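Local atomic coordinates of beta-ketoacyl-[acyl-carrier-protein] synthase FabY (Pseudomonas aeruginosa, PDB entry 4CW4), a protein that condenses acetyl-CoA with malonyl-acyl carrier protein to give the acetoacetyl primer with which fatty acid synthesis begins. Residues V11-G16 with V371-E376; P219-V224 with Q304-I309; N292-I297 with T390-N395. All coordinates share one frame; numbering follows the deposited sequence.

Interaction 1: residues V11-G16 with V371-E376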
loop_
_atom_site.group_PDB
_atom_site.type_symbol
_atom_site.label_atom_id
_atom_site.label_comp_id
_atom_site.label_asym_id
_atom_site.label_seq_id
_atom_site.Cartn_x
_atom_site.Cartn_y
_atom_site.Cartn_z
ATOM N N VAL A 11 -22.245 -2.246 11.034
ATOM C CA VAL A 11 -22.223 -2.010 12.473
ATOM C C VAL A 11 -20.916 -2.535 13.056
ATOM O O VAL A 11 -20.377 -3.542 12.593
ATOM C CB VAL A 11 -23.449 -2.598 13.196
ATOM C CG1 VAL A 11 -24.711 -1.930 12.703
ATOM C CG2 VAL A 11 -23.562 -4.083 13.040
ATOM N N ILE A 12 -20.408 -1.816 14.059
ATOM C CA ILE A 12 -19.176 -2.170 14.739
ATOM C C ILE A 12 -19.508 -3.139 15.866
ATOM O O ILE A 12 -20.160 -2.750 16.835
ATOM C CB ILE A 12 -18.458 -0.929 15.313
ATOM C CG1 ILE A 12 -18.174 0.110 14.222
ATOM C CG2 ILE A 12 -17.171 -1.366 16.038
ATOM C CD1 ILE A 12 -17.769 1.456 14.769
ATOM N N VAL A 13 -19.095 -4.397 15.718
ATOM C CA VAL A 13 -19.438 -5.440 16.683
ATOM C C VAL A 13 -18.268 -5.817 17.593
ATOM O O VAL A 13 -18.439 -6.585 18.547
ATOM C CB VAL A 13 -20.001 -6.712 15.995
ATOM C CG1 VAL A 13 -21.198 -6.349 15.109
ATOM C CG2 VAL A 13 -18.923 -7.440 15.191
ATOM N N GLY A 14 -17.091 -5.253 17.329
ATOM C CA GLY A 14 -15.927 -5.501 18.158
ATOM C C GLY A 14 -14.844 -4.510 17.801
ATOM O O GLY A 14 -14.889 -3.910 16.735
ATOM N N PHE A 15 -13.874 -4.338 18.694
ATOM C CA PHE A 15 -12.741 -3.461 18.438
ATOM C C PHE A 15 -11.646 -3.765 19.427
ATOM O O PHE A 15 -11.918 -4.184 20.559
ATOM C CB PHE A 15 -13.153 -1.979 18.486
ATOM C CG PHE A 15 -13.656 -1.514 19.829
ATOM C CD1 PHE A 15 -14.979 -1.646 20.179
ATOM C CD2 PHE A 15 -12.786 -0.921 20.737
ATOM C CE1 PHE A 15 -15.418 -1.217 21.416
ATOM C CE2 PHE A 15 -13.215 -0.481 21.959
ATOM C CZ PHE A 15 -14.533 -0.651 22.314
ATOM N N GLY A 16 -10.402 -3.600 19.001
ATOM C CA GLY A 16 -9.304 -3.873 19.894
ATOM C C GLY A 16 -7.996 -3.424 19.316
ATOM O O GLY A 16 -7.951 -3.004 18.159
ATOM N N VAL A 371 -14.185 -4.659 14.045
ATOM C CA VAL A 371 -14.885 -5.759 13.394
ATOM C C VAL A 371 -16.246 -5.235 12.993
ATOM O O VAL A 371 -17.001 -4.793 13.844
ATOM C CB VAL A 371 -15.045 -6.971 14.318
ATOM C CG1 VAL A 371 -15.662 -8.139 13.565
ATOM C CG2 VAL A 371 -13.720 -7.365 14.928
ATOM N N LEU A 372 -16.538 -5.255 11.698
ATOM C CA LEU A 372 -17.819 -4.818 11.169
ATOM C C LEU A 372 -18.636 -6.020 10.733
ATOM O O LEU A 372 -18.096 -7.005 10.211
ATOM C CB LEU A 372 -17.631 -3.919 9.939
ATOM C CG LEU A 372 -16.676 -2.738 10.092
ATOM C CD1 LEU A 372 -16.581 -1.955 8.789
ATOM C CD2 LEU A 372 -17.137 -1.835 11.252
ATOM N N MET A 373 -19.947 -5.916 10.917
ATOM C CA MET A 373 -20.873 -6.855 10.302
ATOM C C MET A 373 -22.004 -6.090 9.674
ATOM O O MET A 373 -22.315 -4.999 10.111
ATOM C CB MET A 373 -21.475 -7.802 11.337
ATOM C CG MET A 373 -20.528 -8.799 11.919
ATOM S SD MET A 373 -21.359 -9.875 13.103
ATOM C CE MET A 373 -19.968 -10.958 13.488
ATOM N N ASP A 374 -22.642 -6.670 8.668
ATOM C CA ASP A 374 -23.921 -6.128 8.243
ATOM C C ASP A 374 -24.961 -6.285 9.355
ATOM O O ASP A 374 -24.866 -7.160 10.216
ATOM C CB ASP A 374 -24.410 -6.760 6.942
ATOM C CG ASP A 374 -24.812 -8.206 7.092
ATOM O OD1 ASP A 374 -26.003 -8.488 7.420
ATOM O OD2 ASP A 374 -23.943 -9.065 6.860
ATOM N N ASP A 375 -25.962 -5.425 9.322
ATOM C CA ASP A 375 -26.964 -5.383 10.368
ATOM C C ASP A 375 -27.757 -6.670 10.518
ATOM O O ASP A 375 -28.132 -7.041 11.623
ATOM C CB ASP A 375 -27.925 -4.204 10.163
ATOM C CG ASP A 375 -28.678 -4.254 8.846
ATOM O OD1 ASP A 375 -28.036 -4.206 7.785
ATOM O OD2 ASP A 375 -29.929 -4.246 8.860
ATOM N N GLU A 376 -28.027 -7.341 9.417
ATOM C CA GLU A 376 -28.824 -8.557 9.476
ATOM C C GLU A 376 -28.053 -9.677 10.176
ATOM O O GLU A 376 -28.600 -10.385 11.026
ATOM C CB GLU A 376 -29.227 -8.957 8.059
ATOM C CG GLU A 376 -30.161 -10.131 7.972
ATOM C CD GLU A 376 -30.647 -10.330 6.558
ATOM O OE1 GLU A 376 -29.886 -10.880 5.733
ATOM O OE2 GLU A 376 -31.789 -9.919 6.270
#

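Interaction 2: residues P219-V224 with Q304-I309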
loop_
_atom_site.group_PDB
_atom_site.type_symbol
_atom_site.label_atom_id
_atom_site.label_comp_id
_atom_site.label_asym_id
_atom_site.label_seq_id
_atom_site.Cartn_x
_atom_site.Cartn_y
_atom_site.Cartn_z
ATOM N N PRO A 219 -17.817 -18.626 2.435
ATOM C CA PRO A 219 -16.373 -18.442 2.657
ATOM C C PRO A 219 -15.785 -17.144 2.081
ATOM O O PRO A 219 -14.807 -16.625 2.619
ATOM C CB PRO A 219 -15.749 -19.659 1.947
ATOM C CG PRO A 219 -16.827 -20.690 1.982
ATOM C CD PRO A 219 -18.126 -19.922 1.804
ATOM N N ASP A 220 -16.379 -16.638 1.008
ATOM C CA ASP A 220 -15.918 -15.409 0.383
ATOM C C ASP A 220 -16.492 -14.153 1.023
ATOM O O ASP A 220 -16.173 -13.056 0.582
ATOM C CB ASP A 220 -16.213 -15.418 -1.123
ATOM C CG ASP A 220 -17.697 -15.528 -1.444
ATOM O OD1 ASP A 220 -18.464 -16.017 -0.589
ATOM O OD2 ASP A 220 -18.082 -15.165 -2.588
ATOM N N GLU A 221 -17.311 -14.311 2.063
ATOM C CA GLU A 221 -18.002 -13.169 2.682
ATOM C C GLU A 221 -17.315 -12.575 3.926
ATOM O O GLU A 221 -17.892 -11.758 4.661
ATOM C CB GLU A 221 -19.467 -13.552 2.978
ATOM C CG GLU A 221 -20.297 -13.667 1.697
ATOM C CD GLU A 221 -21.734 -14.073 1.936
ATOM O OE1 GLU A 221 -22.002 -14.714 2.982
ATOM O OE2 GLU A 221 -22.583 -13.741 1.076
ATOM N N ILE A 222 -16.083 -13.007 4.149
ATOM C CA ILE A 222 -15.209 -12.438 5.164
ATOM C C ILE A 222 -14.190 -11.572 4.440
ATOM O O ILE A 222 -13.697 -11.959 3.399
ATOM C CB ILE A 222 -14.421 -13.542 5.896
ATOM C CG1 ILE A 222 -15.354 -14.589 6.490
ATOM C CG2 ILE A 222 -13.500 -12.949 6.957
ATOM C CD1 ILE A 222 -16.199 -14.089 7.567
ATOM N N ALA A 223 -13.882 -10.402 4.971
ATOM C CA ALA A 223 -12.910 -9.511 4.355
ATOM C C ALA A 223 -11.993 -8.945 5.415
ATOM O O ALA A 223 -12.427 -8.710 6.524
ATOM C CB ALA A 223 -13.617 -8.382 3.679
ATOM N N VAL A 224 -10.742 -8.712 5.038
ATOM C CA VAL A 224 -9.755 -8.089 5.906
ATOM C C VAL A 224 -9.025 -7.008 5.129
ATOM O O VAL A 224 -8.508 -7.272 4.041
ATOM C CB VAL A 224 -8.722 -9.102 6.444
ATOM C CG1 VAL A 224 -7.706 -8.408 7.337
ATOM C CG2 VAL A 224 -9.421 -10.233 7.197
ATOM N N GLN A 304 -20.943 -7.764 -0.941
ATOM C CA GLN A 304 -19.820 -8.609 -1.264
ATOM C C GLN A 304 -19.309 -9.324 -0.025
ATOM O O GLN A 304 -18.870 -10.468 -0.109
ATOM C CB GLN A 304 -18.703 -7.788 -1.904
ATOM C CG GLN A 304 -19.037 -7.253 -3.273
ATOM C CD GLN A 304 -17.909 -6.432 -3.831
ATOM O OE1 GLN A 304 -16.959 -6.961 -4.428
ATOM N NE2 GLN A 304 -17.982 -5.138 -3.619
ATOM N N ALA A 305 -19.348 -8.649 1.122
ATOM C CA ALA A 305 -18.865 -9.242 2.371
ATOM C C ALA A 305 -19.795 -8.898 3.515
ATOM O O ALA A 305 -20.443 -7.851 3.513
ATOM C CB ALA A 305 -17.436 -8.786 2.696
ATOM N N ARG A 306 -19.843 -9.780 4.498
ATOM C CA ARG A 306 -20.735 -9.628 5.631
ATOM C C ARG A 306 -19.995 -9.410 6.941
ATOM O O ARG A 306 -20.601 -8.905 7.903
ATOM C CB ARG A 306 -21.621 -10.851 5.739
ATOM C CG ARG A 306 -22.483 -11.053 4.489
ATOM C CD ARG A 306 -23.626 -12.014 4.693
ATOM N NE ARG A 306 -24.652 -11.391 5.529
ATOM C CZ ARG A 306 -25.885 -11.855 5.710
ATOM N NH1 ARG A 306 -26.284 -12.979 5.130
ATOM N NH2 ARG A 306 -26.732 -11.177 6.472
ATOM N N VAL A 307 -18.725 -9.818 6.994
ATOM C CA VAL A 307 -17.883 -9.636 8.173
ATOM C C VAL A 307 -16.593 -9.036 7.690
ATOM O O VAL A 307 -15.954 -9.603 6.801
ATOM C CB VAL A 307 -17.574 -10.966 8.891
ATOM C CG1 VAL A 307 -16.736 -10.727 10.150
ATOM C CG2 VAL A 307 -18.871 -11.679 9.229
ATOM N N VAL A 308 -16.220 -7.890 8.248
ATOM C CA VAL A 308 -15.038 -7.190 7.787
ATOM C C VAL A 308 -14.165 -6.780 8.965
ATOM O O VAL A 308 -14.625 -6.126 9.899
ATOM C CB VAL A 308 -15.381 -5.909 6.980
ATOM C CG1 VAL A 308 -14.089 -5.275 6.448
ATOM C CG2 VAL A 308 -16.344 -6.204 5.848
ATOM N N ILE A 309 -12.895 -7.164 8.908
ATOM C CA ILE A 309 -11.919 -6.715 9.899
ATOM C C ILE A 309 -11.154 -5.595 9.221
ATOM O O ILE A 309 -10.538 -5.809 8.173
ATOM C CB ILE A 309 -10.971 -7.837 10.333
ATOM C CG1 ILE A 309 -11.692 -8.864 11.245
ATOM C CG2 ILE A 309 -9.791 -7.263 11.126
ATOM C CD1 ILE A 309 -12.821 -9.659 10.593
HETATM O O HOH W 1 -19.746 -12.395 -2.243
HETATM O O HOH W 2 -17.347 -11.833 -1.885
HETATM O O HOH W 3 -24.626 -15.063 3.653
#

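Interaction 3: residues N292-I297 with T390-N395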
loop_
_atom_site.group_PDB
_atom_site.type_symbol
_atom_site.label_atom_id
_atom_site.label_comp_id
_atom_site.label_asym_id
_atom_site.label_seq_id
_atom_site.Cartn_x
_atom_site.Cartn_y
_atom_site.Cartn_z
ATOM N N ASN A 292 -9.018 2.278 4.180
ATOM C CA ASN A 292 -9.400 0.890 4.402
ATOM C C ASN A 292 -10.876 0.818 4.831
ATOM O O ASN A 292 -11.616 -0.081 4.432
ATOM C CB ASN A 292 -8.512 0.247 5.481
ATOM C CG ASN A 292 -7.169 -0.213 4.954
ATOM O OD1 ASN A 292 -7.021 -0.563 3.781
ATOM N ND2 ASN A 292 -6.190 -0.249 5.844
ATOM N N LEU A 293 -11.309 1.765 5.650
ATOM C CA LEU A 293 -12.679 1.752 6.165
ATOM C C LEU A 293 -13.677 2.026 5.028
ATOM O O LEU A 293 -14.749 1.437 5.002
ATOM C CB LEU A 293 -12.853 2.753 7.310
ATOM C CG LEU A 293 -14.186 2.746 8.063
ATOM C CD1 LEU A 293 -14.407 1.410 8.719
ATOM C CD2 LEU A 293 -14.225 3.852 9.113
ATOM N N GLN A 294 -13.305 2.871 4.067
ATOM C CA GLN A 294 -14.177 3.118 2.932
ATOM C C GLN A 294 -14.428 1.813 2.169
ATOM O O GLN A 294 -15.572 1.494 1.774
ATOM C CB GLN A 294 -13.596 4.171 1.995
ATOM C CG GLN A 294 -14.602 4.602 0.918
ATOM C CD GLN A 294 -14.000 5.531 -0.109
ATOM O OE1 GLN A 294 -13.140 5.116 -0.894
ATOM N NE2 GLN A 294 -14.420 6.800 -0.101
ATOM N N LYS A 295 -13.353 1.069 1.927
ATOM C CA LYS A 295 -13.483 -0.225 1.288
ATOM C C LYS A 295 -14.367 -1.164 2.118
ATOM O O LYS A 295 -15.228 -1.865 1.571
ATOM C CB LYS A 295 -12.091 -0.809 1.047
ATOM C CG LYS A 295 -12.052 -2.163 0.363
ATOM C CD LYS A 295 -12.225 -2.058 -1.130
ATOM C CE LYS A 295 -12.365 -3.453 -1.721
ATOM N NZ LYS A 295 -12.504 -3.439 -3.191
ATOM N N GLY A 296 -14.184 -1.162 3.431
ATOM C CA GLY A 296 -14.990 -2.012 4.288
ATOM C C GLY A 296 -16.466 -1.706 4.216
ATOM O O GLY A 296 -17.283 -2.621 4.157
ATOM N N ILE A 297 -16.811 -0.422 4.240
ATOM C CA ILE A 297 -18.200 -0.004 4.159
ATOM C C ILE A 297 -18.752 -0.417 2.810
ATOM O O ILE A 297 -19.859 -0.946 2.703
ATOM C CB ILE A 297 -18.325 1.534 4.303
ATOM C CG1 ILE A 297 -17.971 1.973 5.720
ATOM C CG2 ILE A 297 -19.727 2.021 3.904
ATOM C CD1 ILE A 297 -17.695 3.476 5.769
ATOM N N THR A 390 -21.288 4.849 8.333
ATOM C CA THR A 390 -22.170 5.036 7.186
ATOM C C THR A 390 -21.465 5.543 5.936
ATOM O O THR A 390 -21.939 5.306 4.835
ATOM C CB THR A 390 -23.333 5.973 7.526
ATOM O OG1 THR A 390 -22.840 7.129 8.179
ATOM C CG2 THR A 390 -24.338 5.287 8.441
ATOM N N ASP A 391 -20.347 6.235 6.086
ATOM C CA ASP A 391 -19.659 6.791 4.938
ATOM C C ASP A 391 -18.253 7.172 5.306
ATOM O O ASP A 391 -17.978 7.576 6.454
ATOM C CB ASP A 391 -20.339 8.066 4.432
ATOM C CG ASP A 391 -21.429 7.808 3.382
ATOM O OD1 ASP A 391 -21.174 7.158 2.328
ATOM O OD2 ASP A 391 -22.556 8.267 3.629
ATOM N N VAL A 392 -17.385 7.089 4.303
ATOM C CA VAL A 392 -16.101 7.756 4.302
ATOM C C VAL A 392 -15.955 8.441 2.963
ATOM O O VAL A 392 -16.170 7.829 1.911
ATOM C CB VAL A 392 -14.930 6.758 4.480
ATOM C CG1 VAL A 392 -13.566 7.439 4.235
ATOM C CG2 VAL A 392 -14.972 6.123 5.877
ATOM N N PHE A 393 -15.588 9.708 3.009
ATOM C CA PHE A 393 -15.322 10.478 1.803
ATOM C C PHE A 393 -13.855 10.830 1.708
ATOM O O PHE A 393 -13.221 11.230 2.688
ATOM C CB PHE A 393 -16.200 11.718 1.778
ATOM C CG PHE A 393 -17.667 11.388 1.720
ATOM C CD1 PHE A 393 -18.228 10.845 0.575
ATOM C CD2 PHE A 393 -18.468 11.568 2.825
ATOM C CE1 PHE A 393 -19.570 10.502 0.550
ATOM C CE2 PHE A 393 -19.806 11.231 2.799
ATOM C CZ PHE A 393 -20.361 10.711 1.655
ATOM N N ILE A 394 -13.325 10.656 0.503
ATOM C CA ILE A 394 -11.925 10.839 0.206
ATOM C C ILE A 394 -11.803 11.768 -0.997
ATOM O O ILE A 394 -12.435 11.542 -2.026
ATOM C CB ILE A 394 -11.275 9.483 -0.147
ATOM C CG1 ILE A 394 -11.238 8.576 1.096
ATOM C CG2 ILE A 394 -9.881 9.678 -0.727
ATOM C CD1 ILE A 394 -10.862 7.108 0.814
ATOM N N ASN A 395 -10.989 12.801 -0.868
ATOM C CA ASN A 395 -10.774 13.773 -1.938
ATOM C C ASN A 395 -9.333 14.255 -1.911
ATOM O O ASN A 395 -8.806 14.610 -0.850
ATOM C CB ASN A 395 -11.696 14.987 -1.775
ATOM C CG ASN A 395 -13.153 14.630 -1.978
ATOM O OD1 ASN A 395 -13.862 14.283 -1.014
ATOM N ND2 ASN A 395 -13.609 14.691 -3.231
HETATM O O HOH W 4 -14.640 9.326 -1.710
#

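Interaction 1: residues V11-G16 with V371-E376
V371 meets the N-terminal strand at a classic beta bulge, facing both V13 and G14 in an antiparallel pairing. V371 N donates to G14 O at 2.9 Å, standing 46° out of the plane of that carbonyl, whereas V371 O takes V13 N at 2.8 Å, almost along its C=O axis. CG1 of V371, anti to the backbone N, lies 3.7 Å from CG2 of V13, the two side chains crossing at about a right angle. L372 is opposite I12 in a non-hydrogen-bonded pair. Its CA-H points at V11 O, with CA 3.2 Å from that oxygen, and its side chain runs alongside that of I12, bringing CD2 within 3.7 Å of I12 CG1. M373 and V11 form the next hydrogen-bonded pair, with V11 N to M373 O and M373 N to V11 O both 2.9 Å; the first is nearly straight, 176° at the hydrogen. Extended beyond CG, the M373 side chain passes V13, its CG 3.9 Å from V13 CG2 and its SD and CE following along the same methyl. D374 N-caps the helix that follows: OD1 accepts L377 N, and OD2 makes a salt bridge to R306. D375 ties back to the N-terminal chain through OD1 and L9 N. Strand 366-374 thus lies between strands 10-19 and 307-314; I12 and L372 face helices 482-496 and 288-301 respectively, while V11 and M373 pack on helix 375-381.

Interaction 2: residues P219-V224 with Q304-I309
Parallel strands from the N-terminal half of the thiolase fold pair here, I222 with V307, A223 with V308 and V224 with I309. Just ahead of them, E221 O takes two backbone donors, R306 N at 2.8 Å, on a lone pair, and V307 N at 3.1 Å, nearly along the C=O axis. The E221 side chain runs beside that of R306, pointing the same way. E221 CB borders R306 N and R306 CG; E221 CG, anti to the carbonyl carbon, lies 3.9 Å from Q304 O. The extended chain lays its carboxylate along the aliphatic part of the arginine, OE1 3.6 Å from R306 CD. OE1 accepts Q218 N and a proton from water 3 at 2.7 Å, and that water accepts a hydrogen bond from R306 NH1, 3.0 Å away in the guanidinium plane. OE2 makes a salt bridge to K629. The E221 carboxylate and R306 guanidinium, their planes 84° apart, are joined through water 3, while R306 NE is engaged by D374. I222 CD1 meets V307 CB at 3.7 Å on the face next to W210. D220 pairs with K416 of the second subunit, and water 2 bridges D220 O to Q304 O, lying 2.7 Å from the latter.

Interaction 3: residues N292-I297 with T390-N395
Helix 292-297 crosses strand 390-394 at -136°, the axes of these short segments 7.7 Å apart, and the backbones come nearest at Q294 and V392. This is helix-on-sheet packing in the layered thiolase fold: the helix is part of 288-301, the buried helix that begins just after C286, inferred to be the active-site cysteine. V392 points at the helix; its CG2 fits between two residues a turn apart, 4.0 Å from L293 CD2 and 3.8 Å from I297 CD1, and its CB lies 3.8 Å from Q294 CB. I297 CD1 also nears D391 C. Q294, with CG anti to the backbone N and the chain extended beyond it, reaches from the helix to the strand beside V392 and I394 and crosses I394 obliquely, so that I394 CD1 packs against the flat amide, 3.5 Å from OE1. That oxygen accepts K295 NZ of the second subunit, and K295 NZ of this chain donates reciprocally to Q294 OE1 of that subunit, so the contact forms part of the dimer interface. D391 makes a salt bridge, and T390 O a hydrogen bond, to R633 of the second subunit. At the other amide corner, NE2 donates to a water that also takes I394 N; its second bond, 2.9 Å to V392 O, is nearly straight (169°), in the glutamine's amide plane but above that of the V392 carbonyl.

From the N terminus, the pairing of strand 10-19 with strand 366-374 in interaction 1 closes the longest loop of the three, with 354 residues between the segments. Interaction 2 falls wholly within it, closing a loop of 79 residues between strands 222-225 and 307-314. Interaction 3 starts inside both loops, on helix 288-301, and ends beyond both at strand 387-394, so it crosses the other two. Strands 366-374 and 307-314 are neighbours, which sets interactions 1 and 2 edge to edge. The helix of interaction 3 lies against both, through L372 with L293 and V308 with G296, and ties strands 307-314 and 366-374 to strand 387-394, which lies on its other side.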